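Local coordinates for fiber protein 2 (Human adenovirus type 41, PDB 2BZV), which forms trimeric spikes at the capsid vertices, its knob domain, the part described here, probably serving attachment to the host cell through the receptor CXCAR, as in related fibers, at residues I19-I22 and P26-S29; L40-T43 and H48-G51; T91-Y94 and A99-S102. One frame throughout, in Å; residues are numbered along the deposited sequence.

The three contacts follow one another in series along the chain; none lies within another and none cross. Interaction 1 comes first, closing a short loop as the chain leaves strand 18-20 and folds back at 26-29. Interaction 2 is the hairpin pairing of strands 36-45 and 48-57, and interaction 3 later folds 99-102 back onto strand 93-94. All three reach one antiparallel sheet, in which strand 18-20 lies between strands 36-45 and 93-94: I19 O accepts from L42 N on one flank, and backbone bonding to strand 93-94 follows on the other. The W92 side chain connects interaction 3 with the other two.

Interaction 1 (I19-I22 and P26-S29)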
loop_
_atom_site.group_PDB
_atom_site.type_symbol
_atom_site.label_atom_id
_atom_site.label_comp_id
_atom_site.label_asym_id
_atom_site.label_seq_id
_atom_site.Cartn_x
_atom_site.Cartn_y
_atom_site.Cartn_z
ATOM N N ILE A 19 7.869 2.997 -13.305
ATOM C CA ILE A 19 8.766 2.107 -14.038
ATOM C C ILE A 19 8.144 0.727 -14.034
ATOM O O ILE A 19 7.661 0.283 -12.988
ATOM C CB ILE A 19 10.167 2.046 -13.406
ATOM C CG1 ILE A 19 10.809 3.433 -13.380
ATOM C CG2 ILE A 19 11.041 1.059 -14.177
ATOM C CD1 ILE A 19 12.086 3.538 -12.570
ATOM N N TRP A 20 8.169 0.021 -15.162
ATOM C CA TRP A 20 7.704 -1.362 -15.135
ATOM C C TRP A 20 8.483 -2.217 -16.116
ATOM O O TRP A 20 9.210 -1.715 -16.966
ATOM C CB TRP A 20 6.182 -1.448 -15.317
ATOM C CG TRP A 20 5.619 -1.070 -16.656
ATOM C CD1 TRP A 20 6.276 -0.707 -17.807
ATOM C CD2 TRP A 20 4.221 -1.047 -16.975
ATOM N NE1 TRP A 20 5.367 -0.463 -18.814
ATOM C CE2 TRP A 20 4.101 -0.662 -18.319
ATOM C CE3 TRP A 20 3.054 -1.306 -16.242
ATOM C CZ2 TRP A 20 2.869 -0.542 -18.965
ATOM C CZ3 TRP A 20 1.821 -1.186 -16.881
ATOM C CH2 TRP A 20 1.743 -0.803 -18.226
ATOM N N SER A 21 8.279 -3.532 -15.989
ATOM C CA SER A 21 8.955 -4.507 -16.838
ATOM C C SER A 21 7.972 -5.317 -17.659
ATOM O O SER A 21 8.227 -6.481 -17.975
ATOM C CB SER A 21 9.823 -5.443 -16.003
ATOM O OG SER A 21 9.030 -6.288 -15.174
ATOM N N ILE A 22 6.847 -4.707 -18.039
ATOM C CA ILE A 22 5.820 -5.472 -18.735
ATOM C C ILE A 22 6.346 -6.041 -20.049
ATOM O O ILE A 22 7.030 -5.363 -20.806
ATOM C CB ILE A 22 4.538 -4.635 -18.952
ATOM C CG1 ILE A 22 3.329 -5.554 -19.170
ATOM C CG2 ILE A 22 4.697 -3.631 -20.089
ATOM C CD1 ILE A 22 1.991 -4.821 -19.163
ATOM N N PRO A 26 8.791 -13.946 -22.747
ATOM C CA PRO A 26 9.683 -14.124 -21.602
ATOM C C PRO A 26 10.792 -13.083 -21.571
ATOM O O PRO A 26 11.414 -12.788 -22.582
ATOM C CB PRO A 26 10.260 -15.531 -21.813
ATOM C CG PRO A 26 9.326 -16.197 -22.750
ATOM C CD PRO A 26 8.749 -15.138 -23.620
ATOM N N ASN A 27 11.036 -12.532 -20.378
ATOM C CA ASN A 27 11.996 -11.452 -20.215
ATOM C C ASN A 27 12.897 -11.669 -19.013
ATOM O O ASN A 27 13.537 -10.718 -18.553
ATOM C CB ASN A 27 11.268 -10.106 -20.089
ATOM C CG ASN A 27 10.455 -10.012 -18.804
ATOM O OD1 ASN A 27 10.102 -11.041 -18.213
ATOM N ND2 ASN A 27 10.148 -8.788 -18.375
ATOM N N CYS A 28 12.973 -12.902 -18.517
ATOM C CA CYS A 28 13.735 -13.158 -17.313
ATOM C C CYS A 28 14.381 -14.532 -17.450
ATOM O O CYS A 28 13.778 -15.448 -17.996
ATOM C CB CYS A 28 12.791 -13.081 -16.103
ATOM S SG CYS A 28 13.579 -13.212 -14.490
ATOM N N SER A 29 15.610 -14.656 -16.953
ATOM C CA SER A 29 16.401 -15.879 -17.080
ATOM C C SER A 29 16.859 -16.351 -15.707
ATOM O O SER A 29 17.781 -15.767 -15.133
ATOM C CB SER A 29 17.621 -15.594 -17.963
ATOM O OG SER A 29 17.210 -15.177 -19.259
#
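S21 and N27 make the contact between two backbone segments that stay well apart: S21 CA and N27 CA, the closest such pair, are 8.3 Å from each other. Strand 18-20 has just ended, and at S21 the backbone turns out of the extended conformation (psi 32°). N27 leaves it in a similar way, with psi 18°. At this separation, and with no hydrogen bond between them, the two segments are not paired as strands; a single side chain spans the distance, and only 64 Å² of surface is buried.

That side chain is N27. Its CG sits between the backbone N and the carbonyl carbon (chi1 67°), which directs the amide toward S21. The amide nitrogen ND2 of N27 comes within 3.0 Å of S21 O, but the angle is poor, and this is a close polar approach, not a hydrogen bond. The same ND2 lies 4.1 Å from S21 CB.

The polar ends of both side chains find their partners outside the two segments, on strand 36-45 and beyond. S21 OG bonds with L38 O and with L40 N. N27 OD1 accepts from L38 N, while ND2 bonds with T91 OG1, so that both ends of the amide are held and its rotation is fixed. L38 is thus a shared partner, its NH serving N27 and its carbonyl S21, in a buried setting.

Within the first segment, I22 CG2 lies 3.4 Å above the plane of the W20 ring, toward its rim. N27 and C28 together face A36 on the neighbouring strand, forming a classic beta bulge at the point where the loop following strand 18-20 comes alongside strand 36-45 of the fiber knob.

Interaction 2 (L40-T43 and H48-G51); sequences LCLT and HVLG
V49 meets both L42 and T43 across the hairpin, just after H48 has begun the strand with its imidazole leading away: H48 ND1 bonds to T43 OG1 of the third subunit and NE2 to T52 OG1 of that same subunit. V49 CA lies 3.2 Å from T43 O in a CA-H...O contact, and the V49 CG1 methyl, anti to the backbone N (chi1 159°), meets L42 CB at 3.8 Å, the two side chains slanting across each other.

L50 forms the hydrogen-bonded pair with T43. L50 N donates to T43 O at 2.9 Å, and T43 N returns a bond of 2.9 Å to L50 O; both are nearly straight, at 159° and 165°. The two side chains run alongside each other in the same direction, bringing T43 OG1 to 3.8 Å from L50 CB. The polar partner of that hydroxyl is H48 ND1 of the second subunit.

G51 closes the register as the non-hydrogen-bonded partner of L42. Its CA approaches C41 O at 3.2 Å and lies 4.0 Å from L42 CD2, letting the leucine methyl pack against bare backbone.

This is an antiparallel beta hairpin in the five-stranded sheet of the fiber knob, at the interface with both neighbouring subunits, to which T43 and H48 are bonded.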
loop_
_atom_site.group_PDB
_atom_site.type_symbol
_atom_site.label_atom_id
_atom_site.label_comp_id
_atom_site.label_asym_id
_atom_site.label_seq_id
_atom_site.Cartn_x
_atom_site.Cartn_y
_atom_site.Cartn_z
ATOM N N LEU A 40 7.398 -6.441 -12.804
ATOM C CA LEU A 40 7.672 -5.573 -11.652
ATOM C C LEU A 40 7.208 -4.187 -12.050
ATOM O O LEU A 40 7.577 -3.702 -13.126
ATOM C CB LEU A 40 9.165 -5.588 -11.329
ATOM C CG LEU A 40 9.622 -4.593 -10.268
ATOM C CD1 LEU A 40 8.944 -4.820 -8.917
ATOM C CD2 LEU A 40 11.124 -4.682 -10.089
ATOM N N CYS A 41 6.407 -3.555 -11.189
ATOM C CA CYS A 41 5.907 -2.216 -11.435
ATOM C C CYS A 41 6.165 -1.376 -10.190
ATOM O O CYS A 41 5.736 -1.775 -9.092
ATOM C CB CYS A 41 4.406 -2.262 -11.751
ATOM S SG CYS A 41 3.698 -0.625 -12.089
ATOM N N LEU A 42 6.870 -0.261 -10.360
ATOM C CA LEU A 42 7.198 0.680 -9.287
ATOM C C LEU A 42 6.524 2.000 -9.579
ATOM O O LEU A 42 6.722 2.549 -10.662
ATOM C CB LEU A 42 8.718 0.918 -9.231
ATOM C CG LEU A 42 9.604 -0.322 -9.069
ATOM C CD1 LEU A 42 11.071 0.091 -9.063
ATOM C CD2 LEU A 42 9.246 -1.100 -7.814
ATOM N N THR A 43 5.792 2.538 -8.604
ATOM C CA THR A 43 5.231 3.884 -8.767
ATOM C C THR A 43 5.674 4.739 -7.584
ATOM O O THR A 43 5.581 4.347 -6.420
ATOM C CB THR A 43 3.695 3.892 -8.934
ATOM O OG1 THR A 43 3.074 3.300 -7.790
ATOM C CG2 THR A 43 3.310 3.122 -10.178
ATOM N N HIS A 48 7.905 7.649 -1.093
ATOM C CA HIS A 48 7.537 6.240 -1.150
ATOM C C HIS A 48 7.474 5.734 -2.578
ATOM O O HIS A 48 6.979 6.431 -3.473
ATOM C CB HIS A 48 6.144 6.021 -0.565
ATOM C CG HIS A 48 6.118 5.855 0.934
ATOM N ND1 HIS A 48 5.154 6.442 1.718
ATOM C CD2 HIS A 48 6.909 5.140 1.774
ATOM C CE1 HIS A 48 5.361 6.095 2.990
ATOM N NE2 HIS A 48 6.420 5.301 3.050
ATOM N N VAL A 49 7.900 4.490 -2.763
ATOM C CA VAL A 49 7.514 3.723 -3.938
ATOM C C VAL A 49 6.619 2.567 -3.492
ATOM O O VAL A 49 6.878 1.911 -2.481
ATOM C CB VAL A 49 8.732 3.194 -4.712
ATOM C CG1 VAL A 49 8.368 2.010 -5.609
ATOM C CG2 VAL A 49 9.321 4.310 -5.555
ATOM N N LEU A 50 5.550 2.389 -4.247
ATOM C CA LEU A 50 4.680 1.234 -4.165
ATOM C C LEU A 50 5.072 0.277 -5.291
ATOM O O LEU A 50 5.112 0.679 -6.453
ATOM C CB LEU A 50 3.240 1.691 -4.358
ATOM C CG LEU A 50 2.131 0.701 -4.153
ATOM C CD1 LEU A 50 2.150 0.119 -2.737
ATOM C CD2 LEU A 50 0.795 1.417 -4.389
ATOM N N GLY A 51 5.374 -0.967 -4.939
ATOM C CA GLY A 51 5.799 -1.965 -5.904
ATOM C C GLY A 51 4.868 -3.152 -5.955
ATOM O O GLY A 51 4.382 -3.620 -4.916
#

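Interaction 3 (T91-Y94 and A99-S102); sequences TWRY and AVAS
Three direct hydrogen bonds join W92, Y94 and the segment 99-102 around the single backbone bridge of R93 with V100. A101 N donates to W92 O at 2.9 Å, and Y94 N to A99 O at 2.8 Å. The Y94 hydroxyl donates to S102 O, with OH 2.7 Å from that oxygen and standing above the carbonyl plane. A water adds a fourth link: it lies in the plane of the indole at its edge, accepting from W92 NE1 and donating to A101 O.

CH-pi contacts place A101 between two aromatic rings. Its CA sits over one face of Y94, 3.8 Å from the ring centroid, while its CB lies over a face of W92, 4.1 Å from the centroid of the five-membered ring. A101 is also the centre of an inverse gamma turn, closed by the bond from S102 N to V100 O.

The charged R93 packs by van der Waals contact. A bend at chi3 (87°) brings its guanidinium against V100 CG1, which lies 3.6 Å from R93 NH1 over one face of the group. Hydrogen bonds from NH2 to N98 O and from NH1 to S90 O hold the group.

Strand 93-94 is the outermost strand of its sheet within the chain, bound to strand 18-20 through R93 and W20; W92, Y94 and A101 all pack on I19, and W92 reaches on to L40 and L42 of strand 36-45.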
loop_
_atom_site.group_PDB
_atom_site.type_symbol
_atom_site.label_atom_id
_atom_site.label_comp_id
_atom_site.label_asym_id
_atom_site.label_seq_id
_atom_site.Cartn_x
_atom_site.Cartn_y
_atom_site.Cartn_z
ATOM N N THR A 91 13.308 -4.390 -21.387
ATOM C CA THR A 91 11.920 -4.361 -20.918
ATOM C C THR A 91 11.741 -3.481 -19.678
ATOM O O THR A 91 10.605 -3.279 -19.251
ATOM C CB THR A 91 11.345 -5.763 -20.642
ATOM O OG1 THR A 91 11.974 -6.356 -19.487
ATOM C CG2 THR A 91 11.513 -6.682 -21.855
ATOM N N TRP A 92 12.815 -2.932 -19.134
ATOM C CA TRP A 92 12.746 -2.096 -17.914
ATOM C C TRP A 92 12.616 -0.647 -18.351
ATOM O O TRP A 92 13.607 -0.003 -18.745
ATOM C CB TRP A 92 14.004 -2.334 -17.094
ATOM C CG TRP A 92 14.073 -1.657 -15.764
ATOM C CD1 TRP A 92 15.014 -0.753 -15.366
ATOM C CD2 TRP A 92 13.211 -1.867 -14.626
ATOM N NE1 TRP A 92 14.788 -0.373 -14.054
ATOM C CE2 TRP A 92 13.689 -1.044 -13.581
ATOM C CE3 TRP A 92 12.077 -2.657 -14.400
ATOM C CZ2 TRP A 92 13.076 -0.995 -12.327
ATOM C CZ3 TRP A 92 11.463 -2.606 -13.152
ATOM C CH2 TRP A 92 11.966 -1.784 -12.133
ATOM N N ARG A 93 11.372 -0.159 -18.345
ATOM C CA ARG A 93 11.018 1.075 -19.037
ATOM C C ARG A 93 10.158 1.988 -18.174
ATOM O O ARG A 93 9.376 1.545 -17.338
ATOM C CB ARG A 93 10.246 0.766 -20.333
ATOM C CG ARG A 93 11.018 -0.232 -21.221
ATOM C CD ARG A 93 10.477 -0.386 -22.623
ATOM N NE ARG A 93 11.035 0.584 -23.513
ATOM C CZ ARG A 93 12.113 0.526 -24.314
ATOM N NH1 ARG A 93 12.934 -0.502 -24.476
ATOM N NH2 ARG A 93 12.332 1.620 -24.975
ATOM N N TYR A 94 10.307 3.291 -18.396
ATOM C CA TYR A 94 9.347 4.260 -17.878
ATOM C C TYR A 94 8.041 4.048 -18.629
ATOM O O TYR A 94 7.995 4.154 -19.853
ATOM C CB TYR A 94 9.830 5.692 -18.099
ATOM C CG TYR A 94 11.002 6.096 -17.226
ATOM C CD1 TYR A 94 10.885 6.126 -15.845
ATOM C CD2 TYR A 94 12.212 6.491 -17.799
ATOM C CE1 TYR A 94 11.954 6.514 -15.048
ATOM C CE2 TYR A 94 13.286 6.883 -17.020
ATOM C CZ TYR A 94 13.154 6.883 -15.643
ATOM O OH TYR A 94 14.198 7.260 -14.829
ATOM N N ALA A 99 10.415 4.913 -22.732
ATOM C CA ALA A 99 11.873 4.932 -22.838
ATOM C C ALA A 99 12.448 4.006 -21.771
ATOM O O ALA A 99 11.826 3.781 -20.741
ATOM C CB ALA A 99 12.401 6.347 -22.627
ATOM N N VAL A 100 13.652 3.489 -22.002
ATOM C CA VAL A 100 14.293 2.695 -20.963
ATOM C C VAL A 100 14.416 3.525 -19.678
ATOM O O VAL A 100 14.595 4.746 -19.702
ATOM C CB VAL A 100 15.674 2.159 -21.391
ATOM C CG1 VAL A 100 15.527 1.136 -22.508
ATOM C CG2 VAL A 100 16.664 3.282 -21.711
ATOM N N ALA A 101 14.327 2.841 -18.541
ATOM C CA ALA A 101 14.291 3.510 -17.243
ATOM C C ALA A 101 15.697 3.879 -16.770
ATOM O O ALA A 101 16.219 3.354 -15.783
ATOM C CB ALA A 101 13.571 2.627 -16.232
ATOM N N SER A 102 16.322 4.809 -17.475
ATOM C CA SER A 102 17.666 5.249 -17.154
ATOM C C SER A 102 17.653 6.287 -16.035
ATOM O O SER A 102 16.712 7.065 -15.864
ATOM C CB SER A 102 18.358 5.858 -18.374
ATOM O OG SER A 102 17.539 6.864 -18.920
HETATM O O HOH W 1 16.285 1.924 -13.403
#